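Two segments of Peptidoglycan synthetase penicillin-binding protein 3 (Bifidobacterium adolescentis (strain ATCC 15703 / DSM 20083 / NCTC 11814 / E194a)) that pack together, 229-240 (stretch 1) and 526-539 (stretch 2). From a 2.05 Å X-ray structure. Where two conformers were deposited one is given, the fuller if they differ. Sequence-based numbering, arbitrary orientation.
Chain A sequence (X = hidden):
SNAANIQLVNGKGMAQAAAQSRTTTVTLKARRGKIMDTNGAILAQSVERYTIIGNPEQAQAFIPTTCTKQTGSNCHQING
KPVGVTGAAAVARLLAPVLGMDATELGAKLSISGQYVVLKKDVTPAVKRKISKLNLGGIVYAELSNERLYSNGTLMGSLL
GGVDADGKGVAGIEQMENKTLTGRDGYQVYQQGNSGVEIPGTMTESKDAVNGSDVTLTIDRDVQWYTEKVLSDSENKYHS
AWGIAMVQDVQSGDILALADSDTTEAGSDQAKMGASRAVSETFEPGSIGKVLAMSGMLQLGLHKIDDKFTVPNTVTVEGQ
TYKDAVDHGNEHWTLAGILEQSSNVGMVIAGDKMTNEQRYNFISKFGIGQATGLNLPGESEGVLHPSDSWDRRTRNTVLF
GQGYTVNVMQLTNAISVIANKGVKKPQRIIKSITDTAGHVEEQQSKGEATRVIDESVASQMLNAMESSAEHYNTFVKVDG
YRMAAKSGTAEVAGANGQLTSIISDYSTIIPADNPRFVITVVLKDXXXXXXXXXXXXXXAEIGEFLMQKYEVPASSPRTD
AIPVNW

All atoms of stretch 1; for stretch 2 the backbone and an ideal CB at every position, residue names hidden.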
# COMPACT_ATOMS: atom_id res chain seq x y z
N LYS A 229 -9.09 0.91 -13.76
CA LYS A 229 -9.82 0.92 -15.03
C LYS A 229 -9.53 2.21 -15.84
O LYS A 229 -9.30 2.17 -17.05
CB LYS A 229 -11.33 0.78 -14.77
CG LYS A 229 -12.18 0.67 -16.05
CD LYS A 229 -11.89 -0.65 -16.77
CE LYS A 229 -12.68 -0.76 -18.08
NZ LYS A 229 -12.33 -2.02 -18.78
N VAL A 230 -9.53 3.36 -15.17
CA VAL A 230 -9.19 4.61 -15.84
C VAL A 230 -7.77 4.56 -16.38
O VAL A 230 -7.49 4.99 -17.50
CB VAL A 230 -9.35 5.82 -14.91
CG1 VAL A 230 -8.67 7.05 -15.50
CG2 VAL A 230 -10.83 6.08 -14.66
N LEU A 231 -6.85 4.02 -15.60
CA LEU A 231 -5.47 3.92 -16.08
C LEU A 231 -5.35 2.97 -17.27
O LEU A 231 -4.56 3.22 -18.20
CB LEU A 231 -4.51 3.50 -14.96
CG LEU A 231 -4.31 4.54 -13.86
CD1 LEU A 231 -3.48 3.92 -12.77
CD2 LEU A 231 -3.66 5.83 -14.42
N SER A 232 -6.11 1.88 -17.24
CA SER A 232 -6.10 0.92 -18.34
C SER A 232 -6.69 1.55 -19.61
O SER A 232 -6.10 1.47 -20.68
CB SER A 232 -6.86 -0.36 -17.95
OG SER A 232 -7.17 -1.15 -19.08
N ASP A 233 -7.84 2.20 -19.47
CA ASP A 233 -8.48 2.87 -20.59
C ASP A 233 -7.56 3.99 -21.12
O ASP A 233 -7.48 4.21 -22.33
CB ASP A 233 -9.84 3.47 -20.20
CG ASP A 233 -10.93 2.40 -20.00
OD1 ASP A 233 -10.81 1.28 -20.56
OD2 ASP A 233 -11.92 2.69 -19.29
N SER A 234 -6.86 4.68 -20.22
CA SER A 234 -5.94 5.73 -20.63
C SER A 234 -4.73 5.19 -21.39
O SER A 234 -4.16 5.87 -22.26
CB SER A 234 -5.46 6.54 -19.42
OG SER A 234 -6.58 7.10 -18.75
N GLU A 235 -4.30 3.97 -21.06
CA GLU A 235 -3.24 3.32 -21.83
C GLU A 235 -3.73 3.02 -23.27
O GLU A 235 -2.98 3.17 -24.24
CB GLU A 235 -2.77 2.04 -21.12
CG GLU A 235 -1.52 1.40 -21.73
CD GLU A 235 -0.99 0.25 -20.88
OE1 GLU A 235 -0.39 0.52 -19.81
OE2 GLU A 235 -1.16 -0.93 -21.28
N ASN A 236 -4.98 2.59 -23.40
CA ASN A 236 -5.55 2.33 -24.73
C ASN A 236 -5.68 3.60 -25.55
O ASN A 236 -5.41 3.62 -26.75
CB ASN A 236 -6.92 1.65 -24.62
CG ASN A 236 -6.82 0.26 -24.02
OD1 ASN A 236 -5.76 -0.37 -24.04
ND2 ASN A 236 -7.94 -0.22 -23.46
N LYS A 237 -6.09 4.68 -24.90
CA LYS A 237 -6.24 5.98 -25.57
C LYS A 237 -4.92 6.69 -25.89
O LYS A 237 -4.75 7.21 -26.98
CB LYS A 237 -7.10 6.93 -24.72
CG LYS A 237 -8.54 6.51 -24.56
CD LYS A 237 -9.27 7.43 -23.56
CE LYS A 237 -10.70 6.96 -23.32
NZ LYS A 237 -11.24 7.38 -22.00
N TYR A 238 -4.00 6.73 -24.92
CA TYR A 238 -2.82 7.61 -24.99
C TYR A 238 -1.49 6.88 -25.03
O TYR A 238 -0.44 7.50 -25.23
CB TYR A 238 -2.81 8.58 -23.79
CG TYR A 238 -4.13 9.30 -23.58
CD1 TYR A 238 -4.64 10.15 -24.57
CD2 TYR A 238 -4.84 9.15 -22.40
CE1 TYR A 238 -5.84 10.81 -24.39
CE2 TYR A 238 -6.05 9.82 -22.20
CZ TYR A 238 -6.54 10.66 -23.20
OH TYR A 238 -7.73 11.33 -23.03
N HIS A 239 -1.53 5.57 -24.81
CA HIS A 239 -0.35 4.71 -24.98
C HIS A 239 0.88 5.10 -24.16
O HIS A 239 2.01 4.87 -24.59
CB HIS A 239 0.01 4.61 -26.47
CG HIS A 239 -1.15 4.25 -27.34
ND1 HIS A 239 -1.71 2.99 -27.35
CD2 HIS A 239 -1.88 5.00 -28.20
CE1 HIS A 239 -2.72 2.97 -28.19
NE2 HIS A 239 -2.86 4.17 -28.72
N SER A 240 0.66 5.67 -22.98
CA SER A 240 1.74 5.97 -22.05
C SER A 240 2.56 4.74 -21.76
O SER A 240 2.03 3.63 -21.77
CB SER A 240 1.16 6.50 -20.74
OG SER A 240 0.29 7.59 -20.98
N UNK A 526 3.01 10.13 -22.47
CA UNK A 526 1.68 10.03 -23.10
C UNK A 526 1.68 10.56 -24.54
O UNK A 526 2.44 11.46 -24.85
CB UNK A 526 0.65 10.80 -22.27
N UNK A 527 0.85 9.97 -25.40
CA UNK A 527 0.73 10.38 -26.79
C UNK A 527 -0.67 10.96 -26.99
O UNK A 527 -1.52 10.79 -26.13
CB UNK A 527 0.99 9.21 -27.74
N UNK A 528 -0.92 11.61 -28.11
CA UNK A 528 -2.27 12.06 -28.43
C UNK A 528 -2.45 13.57 -28.32
O UNK A 528 -1.50 14.31 -28.19
CB UNK A 528 -3.27 11.36 -27.51
N UNK A 529 -3.70 14.02 -28.37
CA UNK A 529 -3.97 15.42 -28.63
C UNK A 529 -3.63 16.32 -27.45
O UNK A 529 -3.52 17.54 -27.63
CB UNK A 529 -5.44 15.60 -29.01
N UNK A 530 -3.45 15.74 -26.26
CA UNK A 530 -3.17 16.54 -25.06
C UNK A 530 -1.70 16.58 -24.70
O UNK A 530 -1.29 17.35 -23.84
CB UNK A 530 -3.96 15.99 -23.87
N UNK A 531 -0.89 15.78 -25.39
CA UNK A 531 0.55 15.82 -25.20
C UNK A 531 0.95 15.79 -23.73
O UNK A 531 0.50 14.93 -22.98
CB UNK A 531 1.13 17.07 -25.87
N UNK A 532 1.74 16.77 -23.30
CA UNK A 532 2.26 16.75 -21.95
C UNK A 532 1.26 17.13 -20.87
O UNK A 532 1.59 17.10 -19.68
CB UNK A 532 3.46 17.69 -21.87
N UNK A 533 0.03 17.46 -21.27
CA UNK A 533 -1.05 17.77 -20.32
C UNK A 533 -2.06 16.62 -20.16
O UNK A 533 -3.12 16.77 -19.55
CB UNK A 533 -1.79 19.03 -20.78
N UNK A 534 -1.72 15.46 -20.71
CA UNK A 534 -2.62 14.32 -20.70
C UNK A 534 -3.04 13.89 -19.28
O UNK A 534 -4.15 13.41 -19.08
CB UNK A 534 -1.95 13.15 -21.42
N UNK A 535 -2.17 14.07 -18.29
CA UNK A 535 -2.55 13.67 -16.94
C UNK A 535 -3.76 14.44 -16.40
O UNK A 535 -4.50 13.91 -15.57
CB UNK A 535 -1.36 13.86 -16.00
N UNK A 536 -3.98 15.66 -16.88
CA UNK A 536 -5.14 16.45 -16.46
C UNK A 536 -6.52 15.80 -16.65
O UNK A 536 -7.24 15.60 -15.69
CB UNK A 536 -5.12 17.77 -17.23
N UNK A 537 -6.89 15.48 -17.90
CA UNK A 537 -8.20 14.84 -18.14
C UNK A 537 -8.32 13.51 -17.39
O UNK A 537 -9.41 13.13 -16.99
CB UNK A 537 -8.41 14.61 -19.64
N UNK A 538 -7.21 12.82 -17.20
CA UNK A 538 -7.23 11.56 -16.44
C UNK A 538 -7.62 11.83 -14.98
O UNK A 538 -8.43 11.09 -14.44
CB UNK A 538 -5.87 10.87 -16.51
N UNK A 539 -7.11 12.89 -14.34
CA UNK A 539 -7.51 13.14 -12.96
C UNK A 539 -8.99 13.48 -12.92
O UNK A 539 -9.68 13.14 -11.97
CB UNK A 539 -6.68 14.27 -12.34

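Stretch 1 offers the last turns of a helix, with Val230, Leu231, Ser234 and Tyr238 lining the side that stretch 2 meets, and then a turn through His239, whose phi is positive, to Ser240.

At position 526 the CB site points sideways, 3.5 Å from Ser240 OG. Compact residues fit, and the phi is one a proline ring can adopt. Proline is deposited; Pro526 packs its CA 3.5 Å and its CB 3.6 Å from Ser240 OG.

At 527 the backbone does the work: its N gives a hydrogen bond to Tyr238 O, 2.8 Å from N to O, catching a carbonyl at the helix's end. That rules out proline, while the sideways CB leaves many polar or flexible chains possible. The residue is Gln527, whose CG comes within 4.4 Å of His239 CB.

Position 528 has phi 108° and psi -169°, where a CB would jam against the preceding carbonyl oxygen; it would also sit a tight 3.5 Å from Tyr238 CD1. Both point to glycine, and Gly528 is found, opening a type I turn that ends at 531. At 529 stretch 1 is out of range of the CB site, so many residues would do; Ser529 fills it.

The CB at 530 points toward stretch 1, but nothing there lies within 5.5 Å of it, so a longer or aromatic chain makes fuller contact. Phe530 does, with Tyr238 OH at its ring edge, 3.7 Å from CE2, and its CD2 4.1 Å from Tyr238 CE1.

Positive phi at 531 favours glycine, and Gly531 follows; 532 and 533, unconstrained by stretch 1, are Gly532 and Leu533.

At 534 the CB points toward stretch 1, 4.9 Å from Tyr238 CG, so a short chain with a methyl suits: valine, threonine or isoleucine. Thr534 sets CG2 over one face of the tyrosine ring, 3.6 Å from its centroid in a CH-pi contact, while OG1 donates to Gly531 O at 2.6 Å.

The CB at 535 points away and 536 is out of reach: Ala535 and Gly536. At 537 the CB points toward stretch 1 but stays 4.8 Å from Tyr238 OH, so many residues would do; Pro537 is deposited and makes little contact.

The CB at 538 points toward stretch 1, 4.4 Å from Ser234 OG and 4.8 Å from Val230 CG1, asking for a medium apolar residue. Val538 places CG1 3.6 Å from Val230 CG1, and CG2 3.7 Å from Ser234 OG and 4.2 Å from Tyr238 CE2. Position 539 turns away again; it is Thr539.

Stretch 2 (526-539) PQGSFGGLTAGPVT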
# COMPACT_ATOMS: atom_id res chain seq x y z
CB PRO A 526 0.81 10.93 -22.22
CG PRO A 526 1.77 11.94 -21.66
CD PRO A 526 3.05 11.17 -21.42
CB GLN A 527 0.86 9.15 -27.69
CG GLN A 527 2.11 8.32 -27.43
CD GLN A 527 3.37 9.07 -27.81
OE1 GLN A 527 3.51 9.51 -28.94
NE2 GLN A 527 4.28 9.25 -26.84
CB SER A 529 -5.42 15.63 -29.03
OG SER A 529 -6.28 15.25 -27.96
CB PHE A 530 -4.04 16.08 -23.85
CG PHE A 530 -5.52 16.01 -24.17
CD1 PHE A 530 -6.16 17.11 -24.74
CD2 PHE A 530 -6.24 14.84 -23.96
CE1 PHE A 530 -7.54 17.06 -25.07
CE2 PHE A 530 -7.63 14.78 -24.28
CZ PHE A 530 -8.27 15.89 -24.84
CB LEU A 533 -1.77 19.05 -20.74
CG LEU A 533 -0.92 20.29 -20.40
CD1 LEU A 533 -1.27 21.44 -21.30
CD2 LEU A 533 -1.12 20.67 -18.92
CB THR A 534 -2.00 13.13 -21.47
OG1 THR A 534 -1.69 13.54 -22.81
CG2 THR A 534 -2.97 11.96 -21.55
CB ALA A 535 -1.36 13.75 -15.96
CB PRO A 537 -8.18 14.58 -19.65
CG PRO A 537 -7.26 15.69 -20.20
CD PRO A 537 -6.18 15.79 -19.15
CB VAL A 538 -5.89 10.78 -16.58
CG1 VAL A 538 -5.95 9.40 -15.84
CG2 VAL A 538 -5.57 10.57 -18.07
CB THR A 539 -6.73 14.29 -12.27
OG1 THR A 539 -7.19 15.56 -12.78
CG2 THR A 539 -5.23 14.13 -12.50
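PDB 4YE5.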